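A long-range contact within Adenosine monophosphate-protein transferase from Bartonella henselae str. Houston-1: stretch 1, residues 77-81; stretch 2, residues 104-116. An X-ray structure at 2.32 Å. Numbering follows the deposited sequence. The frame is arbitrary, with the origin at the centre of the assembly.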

# COMPACT_ATOMS: atom_id res chain seq x y z
N TYR A 77 12.58 -7.74 13.01
CA TYR A 77 13.94 -7.26 13.24
C TYR A 77 14.42 -6.38 12.08
O TYR A 77 14.15 -6.65 10.90
N LEU A 78 15.10 -5.29 12.44
CA LEU A 78 15.65 -4.30 11.53
C LEU A 78 16.95 -4.82 10.93
O LEU A 78 17.69 -5.57 11.57
N ARG A 79 17.26 -4.36 9.71
CA ARG A 79 18.30 -5.04 8.94
C ARG A 79 19.72 -4.64 9.34
O ARG A 79 20.69 -5.32 8.94
N HIS A 80 19.90 -3.56 10.08
CA HIS A 80 21.26 -3.22 10.51
C HIS A 80 21.62 -3.83 11.86
O HIS A 80 22.72 -3.57 12.35
N ILE A 81 20.73 -4.62 12.45
CA ILE A 81 20.99 -5.31 13.72
C ILE A 81 21.31 -6.75 13.39
O ILE A 81 20.52 -7.41 12.70
N ALA A 104 18.87 5.73 -3.41
CA ALA A 104 18.84 4.52 -2.60
C ALA A 104 18.56 4.80 -1.12
O ALA A 104 18.04 5.85 -0.74
N PHE A 105 19.03 3.90 -0.27
CA PHE A 105 18.47 3.64 1.03
C PHE A 105 19.49 3.99 2.09
O PHE A 105 20.70 4.04 1.83
N ALA A 106 18.97 4.29 3.29
CA ALA A 106 19.83 4.64 4.40
C ALA A 106 20.76 3.46 4.69
O ALA A 106 20.40 2.28 4.52
N ILE A 107 21.96 3.79 5.15
CA ILE A 107 23.03 2.81 5.37
C ILE A 107 23.39 2.77 6.87
O ILE A 107 23.75 3.81 7.47
N GLY A 108 23.25 1.60 7.49
CA GLY A 108 23.79 1.39 8.83
C GLY A 108 23.24 2.37 9.87
O GLY A 108 22.02 2.46 10.10
N ASP A 109 24.15 3.12 10.51
CA ASP A 109 23.75 4.03 11.58
C ASP A 109 22.73 5.08 11.10
O ASP A 109 21.95 5.58 11.92
N GLU A 110 22.69 5.38 9.78
CA GLU A 110 21.68 6.30 9.23
C GLU A 110 20.27 5.77 9.43
O GLU A 110 19.34 6.55 9.63
N ILE A 111 20.07 4.45 9.29
CA ILE A 111 18.77 3.86 9.63
C ILE A 111 18.40 4.20 11.06
O ILE A 111 17.31 4.73 11.33
N GLN A 112 19.34 3.97 11.98
CA GLN A 112 19.04 4.10 13.40
C GLN A 112 18.65 5.53 13.73
O GLN A 112 17.60 5.78 14.33
N GLU A 113 19.50 6.49 13.33
CA GLU A 113 19.22 7.90 13.51
C GLU A 113 17.84 8.25 12.94
O GLU A 113 17.01 8.86 13.64
N GLY A 114 17.58 7.81 11.70
CA GLY A 114 16.30 8.11 11.07
C GLY A 114 15.13 7.61 11.90
O GLY A 114 14.15 8.34 12.11
N LEU A 115 15.24 6.38 12.45
CA LEU A 115 14.08 5.87 13.19
C LEU A 115 13.89 6.64 14.49
O LEU A 115 12.75 6.95 14.86
N GLN A 116 15.01 7.01 15.14
CA GLN A 116 14.89 7.83 16.34
C GLN A 116 14.17 9.13 16.02
O GLN A 116 13.24 9.53 16.74

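A short irregular segment carrying a type I beta turn, Leu-78 to Ile-81, packs against the loop and first turns of a helix through a mixed contact: three successive side chains, Leu-78, Arg-79 and His-80, combine apolar packing with side-chain hydrogen bonds, and the two stretches together bury 372 Å², both sides summed. The backbones come nearest at His-80 and Gly-108, whose CA atoms lie 5.5 Å apart.

His-80 gives up the largest area to the other stretch. Its CA-to-CB bond points toward the helix, and chi1 in p (68°) lays the imidazole over Ile-111. The CB of Ile-111 sits 4.3 Å from the centroid of the His-80 ring, 18° off the ring normal, a CH-pi contact over one face; CG2 of Ile-111 also comes within 3.7 Å of His-80 ND1. At the ring edge, Gln-112 NE2 donates a hydrogen bond to His-80 NE2 (3.0 Å), so this ring nitrogen acts as the acceptor. Gln-112 starts sideways, but chi1 t and chi2 p bring its amide to the ring. The other end of that amide is also held: Gln-116 NE2 donates to Gln-112 OE1 (2.8 Å), one turn further along the helix. His-80 ND1, by contrast, is buried by the contact without a polar partner in the model.

Arg-79 sets out sideways with chi1 p, then extends through chi2 and chi3, both t, so that its guanidinium reaches the loop before the helix. Its NH2 donates to the backbone carbonyl Ala-106 O (3.0 Å), which lies near the guanidinium plane; NH1 adds a weak second bond to the same Ala-106 O at 3.4 Å. Ile-111 CD1 covers one face of the group, 3.5 Å from Arg-79 NH1, while Phe-105 CB lies 3.8 Å from Arg-79 NH2. Phe-105 begins toward the turn, but its ring leads away. The guanidinium makes further hydrogen bonds elsewhere in the structure.

Ile-111 thus serves two neighbours: pointing toward the turn, with chi1 m and chi2 between wells at 147°, it packs against both His-80 and Arg-79. One helical turn on, Leu-115 (chi1 m, chi2 t) meets Leu-78 (also m, t); both point inward, and their methyls touch, Leu-78 CD1 to Leu-115 CD1 at 3.6 Å.

Gly-108, the helix N-cap residue, has a positive phi of 58°, which by itself favours glycine. Glu-110 turns back within its own stretch, its OE2 accepting a hydrogen bond from Ile-107 N (3.0 Å).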

# COMPACT_ATOMS: atom_id res chain seq x y z
CB TYR A 77 14.93 -8.42 13.47
CG TYR A 77 14.72 -9.23 14.77
CD1 TYR A 77 13.59 -10.03 14.94
CD2 TYR A 77 15.69 -9.26 15.79
CE1 TYR A 77 13.40 -10.80 16.10
CE2 TYR A 77 15.51 -10.02 16.93
CZ TYR A 77 14.36 -10.78 17.08
OH TYR A 77 14.16 -11.54 18.21
CB LEU A 78 15.91 -2.98 12.28
CG LEU A 78 14.62 -2.39 12.87
CD1 LEU A 78 14.93 -1.25 13.83
CD2 LEU A 78 13.58 -1.96 11.84
CB ARG A 79 18.07 -4.80 7.45
CG ARG A 79 18.29 -3.39 7.04
CD ARG A 79 18.19 -3.21 5.51
NE ARG A 79 17.80 -1.87 5.13
CZ ARG A 79 18.63 -0.86 4.84
NH1 ARG A 79 19.96 -1.04 4.85
NH2 ARG A 79 18.12 0.32 4.52
CB HIS A 80 21.44 -1.69 10.55
CG HIS A 80 20.64 -1.02 11.61
ND1 HIS A 80 19.26 -1.06 11.65
CD2 HIS A 80 21.03 -0.29 12.69
CE1 HIS A 80 18.83 -0.38 12.70
NE2 HIS A 80 19.88 0.10 13.34
CB ILE A 81 19.78 -5.24 14.66
CG1 ILE A 81 19.20 -3.85 14.60
CG2 ILE A 81 20.17 -5.69 16.08
CD1 ILE A 81 20.20 -2.82 14.92
CB ALA A 104 20.15 3.80 -2.84
CB PHE A 105 18.06 2.16 1.22
CG PHE A 105 17.03 1.67 0.26
CD1 PHE A 105 15.88 2.42 -0.02
CD2 PHE A 105 17.19 0.41 -0.36
CE1 PHE A 105 14.90 1.93 -0.94
CE2 PHE A 105 16.25 -0.08 -1.25
CZ PHE A 105 15.09 0.68 -1.56
CB ALA A 106 18.97 4.99 5.62
CB ILE A 107 24.23 3.14 4.47
CG1 ILE A 107 23.87 2.87 3.00
CG2 ILE A 107 25.49 2.38 4.89
CD1 ILE A 107 24.98 3.27 2.02
CB ASP A 109 25.00 4.68 12.18
CG ASP A 109 25.62 3.83 13.32
OD1 ASP A 109 25.54 2.58 13.28
OD2 ASP A 109 26.19 4.40 14.28
CB GLU A 110 21.90 6.53 7.72
CG GLU A 110 23.26 7.11 7.32
CD GLU A 110 23.37 7.31 5.80
OE1 GLU A 110 24.34 7.97 5.36
OE2 GLU A 110 22.47 6.79 5.06
CB ILE A 111 18.78 2.33 9.41
CG1 ILE A 111 19.07 1.99 7.95
CG2 ILE A 111 17.45 1.67 9.87
CD1 ILE A 111 19.86 0.70 7.83
CB GLN A 112 20.23 3.66 14.25
CG GLN A 112 20.00 3.81 15.79
CD GLN A 112 19.03 2.76 16.37
OE1 GLN A 112 18.35 3.03 17.35
NE2 GLN A 112 18.99 1.57 15.77
CB GLU A 113 20.29 8.74 12.82
CG GLU A 113 21.71 8.55 13.34
CD GLU A 113 22.75 9.16 12.38
OE1 GLU A 113 23.83 8.56 12.19
OE2 GLU A 113 22.47 10.24 11.81
CB LEU A 115 14.21 4.38 13.46
CG LEU A 115 14.10 3.54 12.20
CD1 LEU A 115 14.57 2.10 12.47
CD2 LEU A 115 12.64 3.62 11.67
CB GLN A 116 16.28 8.07 16.95
CG GLN A 116 16.88 6.74 17.27
CD GLN A 116 18.27 6.81 17.82
OE1 GLN A 116 18.93 7.85 17.81
NE2 GLN A 116 18.73 5.68 18.31